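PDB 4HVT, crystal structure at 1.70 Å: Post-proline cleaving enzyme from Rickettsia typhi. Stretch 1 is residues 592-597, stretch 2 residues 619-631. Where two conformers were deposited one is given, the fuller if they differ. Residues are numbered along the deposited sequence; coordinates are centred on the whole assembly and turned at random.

Stretch 1 (592-597) ILDMIR
Stretch 2 (619-631) DLLHIKKYAPLEN

Residues 592-597 form an irregular segment, extended at Ile592 (phi/psi -98/134), turning through Leu593 (-156/-26) and Asp594 (-79/84), then near-helical at Met595 (-79/-11) and Ile596 (-76/-41). Residues 619-631 continue a helix begun earlier in the chain, pass through Ala627 (-54/123) and enter a 3-10 segment from Pro628. In register, the CA atoms of Met595 and Ala627 lie 5.9 Å apart, Asp594 and Leu629 6.7 Å, Leu593 and Pro628 6.9 Å, and Ile596 and Leu620 7.3 Å. No direct hydrogen bond crosses the contact; instead a water donates to Leu593 O (2.7 Å) and accepts from Leu629 N (2.9 Å), bridging the two backbones. Asp594 (chi1 t) braces its own turn, its OD1 accepting from Arg597 N at 3.2 Å and weakly from Ile596 N at 3.3 Å. Asn631 (chi1 m) ties the end of the second stretch back on itself, ND2 donating to Lys624 O and Ala627 O, both at 3.0 Å.

The packing between stretches is mainly apolar and buries 461 Å². Met595 (mmm) points toward the second stretch: its CB lies 3.6 Å from Ile623 CG2 (Ile623 mt) and 4.3 Å from Ala627 CB, while its CG meets the Tyr626 ring obliquely, 4.1 Å from CE1 (Tyr626 chi1 p). Leu593 (pp) sets CD1 3.8 Å from Leu629 CG, and its carbonyl O rests 3.7 Å from Pro628 CD. Leu629 (mt) also brings CD1 within 3.8 Å of Asp594 CG, packing against the carboxylate carbon. Ile596 (mt) reaches Leu620 (tp) through CG2, 4.2 Å from CD1; its own CD1 lies 4.1 Å from Lys624 CG, on the aliphatic part of that chain, and 3.6 Å from Glu630 OE2, a van der Waals contact.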

ATOM      1  N   ILE A 592     -10.977   0.826   9.774  1.00 11.51           N
ATOM      2  CA  ILE A 592     -10.869   1.562  11.048  1.00 11.83           C
ATOM      3  C   ILE A 592     -12.209   2.303  11.109  1.00 12.48           C
ATOM      4  O   ILE A 592     -12.656   2.881  10.106  1.00 12.79           O
ATOM      5  CB  ILE A 592      -9.628   2.498  11.131  1.00 11.38           C
ATOM      6  CG1 ILE A 592      -9.519   3.044  12.541  1.00 11.63           C
ATOM      7  CG2 ILE A 592      -9.615   3.597  10.077  1.00 11.42           C
ATOM      8  CD1 ILE A 592      -8.251   3.888  12.741  1.00 11.17           C
ATOM      9  N   LEU A 593     -12.868   2.266  12.251  1.00 13.17           N
ATOM     10  CA  LEU A 593     -14.141   2.964  12.312  1.00 13.78           C
ATOM     11  C   LEU A 593     -14.584   3.400  13.693  1.00 13.91           C
ATOM     12  O   LEU A 593     -15.331   4.348  13.801  1.00 13.65           O
ATOM     13  CB  LEU A 593     -15.240   2.178  11.616  1.00 15.27           C
ATOM     14  CG  LEU A 593     -16.051   1.021  12.100  1.00 16.27           C
ATOM     15  CD1 LEU A 593     -16.990   1.312  13.264  1.00 17.26           C
ATOM     16  CD2 LEU A 593     -16.861   0.517  10.874  1.00 16.44           C
ATOM     17  N   ASP A 594     -14.113   2.698  14.718  1.00 13.35           N
ATOM     18  CA  ASP A 594     -14.347   3.162  16.117  1.00 13.84           C
ATOM     19  C   ASP A 594     -13.371   4.293  16.464  1.00 13.56           C
ATOM     20  O   ASP A 594     -12.302   4.064  17.011  1.00 13.18           O
ATOM     21  CB  ASP A 594     -14.255   2.025  17.108  1.00 14.10           C
ATOM     22  CG  ASP A 594     -14.648   2.456  18.539  1.00 14.75           C
ATOM     23  OD1 ASP A 594     -14.734   3.681  18.807  1.00 14.47           O
ATOM     24  OD2 ASP A 594     -14.866   1.551  19.383  1.00 15.72           O
ATOM     25  N   MET A 595     -13.730   5.506  16.083  1.00 13.66           N
ATOM     26  CA  MET A 595     -12.809   6.632  16.161  1.00 13.37           C
ATOM     27  C   MET A 595     -12.681   7.203  17.595  1.00 13.81           C
ATOM     28  O   MET A 595     -11.785   8.015  17.862  1.00 13.44           O
ATOM     29  CB  MET A 595     -13.177   7.678  15.106  1.00 13.32           C
ATOM     30  CG  MET A 595     -13.250   7.092  13.676  1.00 13.11           C
ATOM     31  SD  MET A 595     -11.871   6.015  13.262  1.00 12.93           S
ATOM     32  CE  MET A 595     -10.495   7.139  13.227  1.00 12.58           C
ATOM     33  N   ILE A 596     -13.549   6.778  18.530  1.00 14.41           N
ATOM     34  CA  ILE A 596     -13.327   7.118  19.935  0.50 14.68           C
ATOM     35  C   ILE A 596     -12.213   6.254  20.567  1.00 14.43           C
ATOM     36  O   ILE A 596     -11.373   6.766  21.345  1.00 14.30           O
ATOM     37  CB  ILE A 596     -14.629   7.048  20.758  0.50 15.35           C
ATOM     38  CG1 ILE A 596     -15.717   7.916  20.112  0.50 15.57           C
ATOM     39  CG2 ILE A 596     -14.360   7.531  22.172  0.50 15.62           C
ATOM     40  CD1 ILE A 596     -16.910   8.201  21.032  0.50 16.27           C
ATOM     41  N   ARG A 597     -12.210   4.956  20.236  1.00 14.59           N
ATOM     42  CA  ARG A 597     -11.366   3.964  20.901  1.00 14.56           C
ATOM     43  C   ARG A 597     -10.215   3.455  20.039  1.00 13.53           C
ATOM     44  O   ARG A 597      -9.507   2.560  20.462  1.00 12.77           O
ATOM     45  CB  ARG A 597     -12.223   2.750  21.329  1.00 15.62           C
ATOM     46  CG  ARG A 597     -13.330   3.153  22.307  1.00 16.97           C
ATOM     47  CD  ARG A 597     -13.963   1.966  23.037  1.00 18.52           C
ATOM     48  NE  ARG A 597     -13.033   1.105  23.712  1.00 19.11           N
ATOM     49  CZ  ARG A 597     -13.225  -0.184  24.013  1.00 20.19           C
ATOM     50  NH1 ARG A 597     -14.362  -0.785  23.753  1.00 21.01           N
ATOM     51  NH2 ARG A 597     -12.264  -0.865  24.619  1.00 20.64           N
ATOM     52  N   ASP A 619     -10.791  17.675  19.941  1.00 15.37           N
ATOM     53  CA  ASP A 619     -10.672  16.694  18.877  1.00 14.92           C
ATOM     54  C   ASP A 619     -11.846  15.733  18.975  1.00 14.81           C
ATOM     55  O   ASP A 619     -12.465  15.377  17.965  1.00 14.25           O
ATOM     56  CB  ASP A 619      -9.380  15.854  18.977  1.00 14.97           C
ATOM     57  CG  ASP A 619      -8.098  16.630  18.624  1.00 15.71           C
ATOM     58  OD1 ASP A 619      -8.178  17.836  18.266  1.00 18.02           O
ATOM     59  OD2 ASP A 619      -6.971  16.049  18.717  1.00 14.84           O
ATOM     60  N   LEU A 620     -12.153  15.298  20.203  1.00 14.86           N
ATOM     61  CA  LEU A 620     -13.257  14.367  20.394  1.00 15.27           C
ATOM     62  C   LEU A 620     -14.599  14.957  19.918  1.00 16.29           C
ATOM     63  O   LEU A 620     -15.420  14.236  19.410  1.00 15.76           O
ATOM     64  CB  LEU A 620     -13.349  13.961  21.857  1.00 15.45           C
ATOM     65  CG  LEU A 620     -14.461  13.022  22.262  1.00 15.58           C
ATOM     66  CD1 LEU A 620     -14.315  11.662  21.634  1.00 15.12           C
ATOM     67  CD2 LEU A 620     -14.550  12.921  23.793  1.00 16.07           C
ATOM     68  N   LEU A 621     -14.827  16.256  20.173  1.00 17.23           N
ATOM     69  CA  LEU A 621     -16.044  16.886  19.742  1.00 18.78           C
ATOM     70  C   LEU A 621     -16.234  16.810  18.241  1.00 18.37           C
ATOM     71  O   LEU A 621     -17.353  16.541  17.779  1.00 18.41           O
ATOM     72  CB  LEU A 621     -16.109  18.356  20.201  1.00 20.17           C
ATOM     73  CG  LEU A 621     -16.488  18.607  21.619  1.00 21.71           C
ATOM     74  CD1 LEU A 621     -16.277  20.071  21.971  1.00 22.77           C
ATOM     75  CD2 LEU A 621     -17.944  18.212  21.857  1.00 21.96           C
ATOM     76  N   HIS A 622     -15.154  17.010  17.480  1.00 18.10           N
ATOM     77  CA  HIS A 622     -15.202  16.919  16.013  1.00 18.26           C
ATOM     78  C   HIS A 622     -15.341  15.486  15.593  1.00 17.28           C
ATOM     79  O   HIS A 622     -16.094  15.166  14.686  1.00 17.06           O
ATOM     80  CB  HIS A 622     -13.962  17.578  15.389  1.00 19.25           C
ATOM     81  CG  HIS A 622     -13.962  19.064  15.496  1.00 21.53           C
ATOM     82  ND1 HIS A 622     -14.589  19.879  14.569  1.00 23.96           N
ATOM     83  CD2 HIS A 622     -13.496  19.881  16.469  1.00 23.08           C
ATOM     84  CE1 HIS A 622     -14.494  21.136  14.967  1.00 25.39           C
ATOM     85  NE2 HIS A 622     -13.806  21.164  16.098  1.00 25.58           N
ATOM     86  N   ILE A 623     -14.616  14.583  16.236  1.00 16.45           N
ATOM     87  CA  ILE A 623     -14.655  13.191  15.828  1.00 15.84           C
ATOM     88  C   ILE A 623     -16.074  12.635  16.023  1.00 16.50           C
ATOM     89  O   ILE A 623     -16.615  11.938  15.205  1.00 15.71           O
ATOM     90  CB  ILE A 623     -13.615  12.361  16.624  1.00 15.50           C
ATOM     91  CG1 ILE A 623     -12.202  12.601  16.125  1.00 14.86           C
ATOM     92  CG2 ILE A 623     -13.971  10.882  16.596  1.00 15.61           C
ATOM     93  CD1 ILE A 623     -11.186  11.984  17.057  1.00 14.80           C
ATOM     94  N   LYS A 624     -16.703  12.938  17.162  1.00 17.03           N
ATOM     95  CA  LYS A 624     -18.053  12.462  17.413  1.00 18.61           C
ATOM     96  C   LYS A 624     -19.077  12.958  16.413  1.00 18.84           C
ATOM     97  O   LYS A 624     -20.078  12.328  16.299  1.00 18.91           O
ATOM     98  CB  LYS A 624     -18.520  12.861  18.842  1.00 19.84           C
ATOM     99  CG  LYS A 624     -17.820  12.037  19.917  1.00 20.78           C
ATOM    100  CD  LYS A 624     -17.989  12.594  21.335  1.00 22.80           C
ATOM    101  CE  LYS A 624     -19.397  12.520  21.819  1.00 24.57           C
ATOM    102  NZ  LYS A 624     -19.489  12.997  23.232  1.00 25.85           N
ATOM    103  N   LYS A 625     -18.866  14.074  15.726  1.00 19.18           N
ATOM    104  CA  LYS A 625     -19.824  14.515  14.728  1.00 19.92           C
ATOM    105  C   LYS A 625     -19.948  13.531  13.545  1.00 19.00           C
ATOM    106  O   LYS A 625     -21.018  13.467  12.885  1.00 19.86           O
ATOM    107  CB  LYS A 625     -19.513  15.901  14.189  1.00 21.33           C
ATOM    108  CG  LYS A 625     -19.657  17.021  15.191  1.00 24.35           C
ATOM    109  CD  LYS A 625     -19.185  18.320  14.565  1.00 27.15           C
ATOM    110  CE  LYS A 625     -18.837  19.367  15.621  1.00 30.79           C
ATOM    111  NZ  LYS A 625     -18.215  20.540  14.924  1.00 33.25           N
ATOM    112  N   TYR A 626     -18.876  12.791  13.264  1.00 17.33           N
ATOM    113  CA  TYR A 626     -18.882  11.880  12.138  1.00 16.56           C
ATOM    114  C   TYR A 626     -18.744  10.436  12.488  1.00 16.24           C
ATOM    115  O   TYR A 626     -19.118   9.578  11.641  1.00 16.23           O
ATOM    116  CB  TYR A 626     -17.855  12.248  11.066  1.00 15.96           C
ATOM    117  CG  TYR A 626     -16.401  12.026  11.442  1.00 14.92           C
ATOM    118  CD1 TYR A 626     -15.867  10.758  11.454  1.00 14.57           C
ATOM    119  CD2 TYR A 626     -15.562  13.102  11.737  1.00 15.00           C
ATOM    120  CE1 TYR A 626     -14.531  10.539  11.770  1.00 14.26           C
ATOM    121  CE2 TYR A 626     -14.223  12.886  12.065  1.00 14.66           C
ATOM    122  CZ  TYR A 626     -13.703  11.614  12.035  1.00 14.26           C
ATOM    123  OH  TYR A 626     -12.356  11.462  12.364  1.00 13.95           O
ATOM    124  N   ALA A 627     -18.219  10.125  13.676  1.00 15.78           N
ATOM    125  CA  ALA A 627     -17.883   8.749  14.008  1.00 15.57           C
ATOM    126  C   ALA A 627     -19.132   7.873  13.794  1.00 16.30           C
ATOM    127  O   ALA A 627     -20.150   8.165  14.373  1.00 16.62           O
ATOM    128  CB  ALA A 627     -17.374   8.656  15.441  1.00 15.80           C
ATOM    129  N   PRO A 628     -19.039   6.819  12.954  1.00 16.18           N
ATOM    130  CA  PRO A 628     -20.301   6.082  12.629  1.00 17.22           C
ATOM    131  C   PRO A 628     -20.999   5.505  13.840  1.00 18.16           C
ATOM    132  O   PRO A 628     -22.249   5.553  13.911  1.00 20.09           O
ATOM    133  CB  PRO A 628     -19.835   4.976  11.652  1.00 16.74           C
ATOM    134  CG  PRO A 628     -18.564   5.473  11.113  1.00 15.89           C
ATOM    135  CD  PRO A 628     -17.900   6.368  12.161  1.00 15.64           C
ATOM    136  N   LEU A 629     -20.257   5.029  14.842  1.00 18.52           N
ATOM    137  CA  LEU A 629     -20.932   4.366  16.008  1.00 19.51           C
ATOM    138  C   LEU A 629     -21.635   5.366  16.878  1.00 20.38           C
ATOM    139  O   LEU A 629     -22.535   4.980  17.688  1.00 20.37           O
ATOM    140  CB  LEU A 629     -19.937   3.571  16.863  1.00 19.02           C
ATOM    141  CG  LEU A 629     -19.192   2.426  16.164  1.00 18.58           C
ATOM    142  CD1 LEU A 629     -18.150   1.861  17.126  1.00 18.44           C
ATOM    143  CD2 LEU A 629     -20.159   1.340  15.757  1.00 19.36           C
ATOM    144  N   GLU A 630     -21.302   6.648  16.707  1.00 20.90           N
ATOM    145  CA  GLU A 630     -21.964   7.756  17.420  1.00 23.04           C
ATOM    146  C   GLU A 630     -23.138   8.376  16.644  1.00 23.38           C
ATOM    147  O   GLU A 630     -23.827   9.278  17.153  1.00 24.45           O
ATOM    148  CB  GLU A 630     -20.986   8.874  17.726  1.00 23.78           C
ATOM    149  CG  GLU A 630     -19.898   8.493  18.706  1.00 25.68           C
ATOM    150  CD  GLU A 630     -20.426   8.222  20.117  1.00 27.16           C
ATOM    151  OE1 GLU A 630     -21.005   9.145  20.750  1.00 32.38           O
ATOM    152  OE2 GLU A 630     -20.284   7.079  20.599  1.00 27.30           O
ATOM    153  N   ASN A 631     -23.410   7.896  15.440  1.00 22.35           N
ATOM    154  CA  ASN A 631     -24.389   8.557  14.571  1.00 23.86           C
ATOM    155  C   ASN A 631     -25.225   7.477  13.895  1.00 23.93           C
ATOM    156  O   ASN A 631     -25.507   7.540  12.732  1.00 25.60           O
ATOM    157  CB  ASN A 631     -23.715   9.492  13.555  1.00 23.26           C
ATOM    158  CG  ASN A 631     -23.094  10.713  14.230  1.00 23.43           C
ATOM    159  OD1 ASN A 631     -23.795  11.702  14.530  1.00 24.63           O
ATOM    160  ND2 ASN A 631     -21.818  10.611  14.568  1.00 22.12           N
TER
HETATM  161  O   HOH W   1     -17.438   5.242  15.289  1.00 13.94           O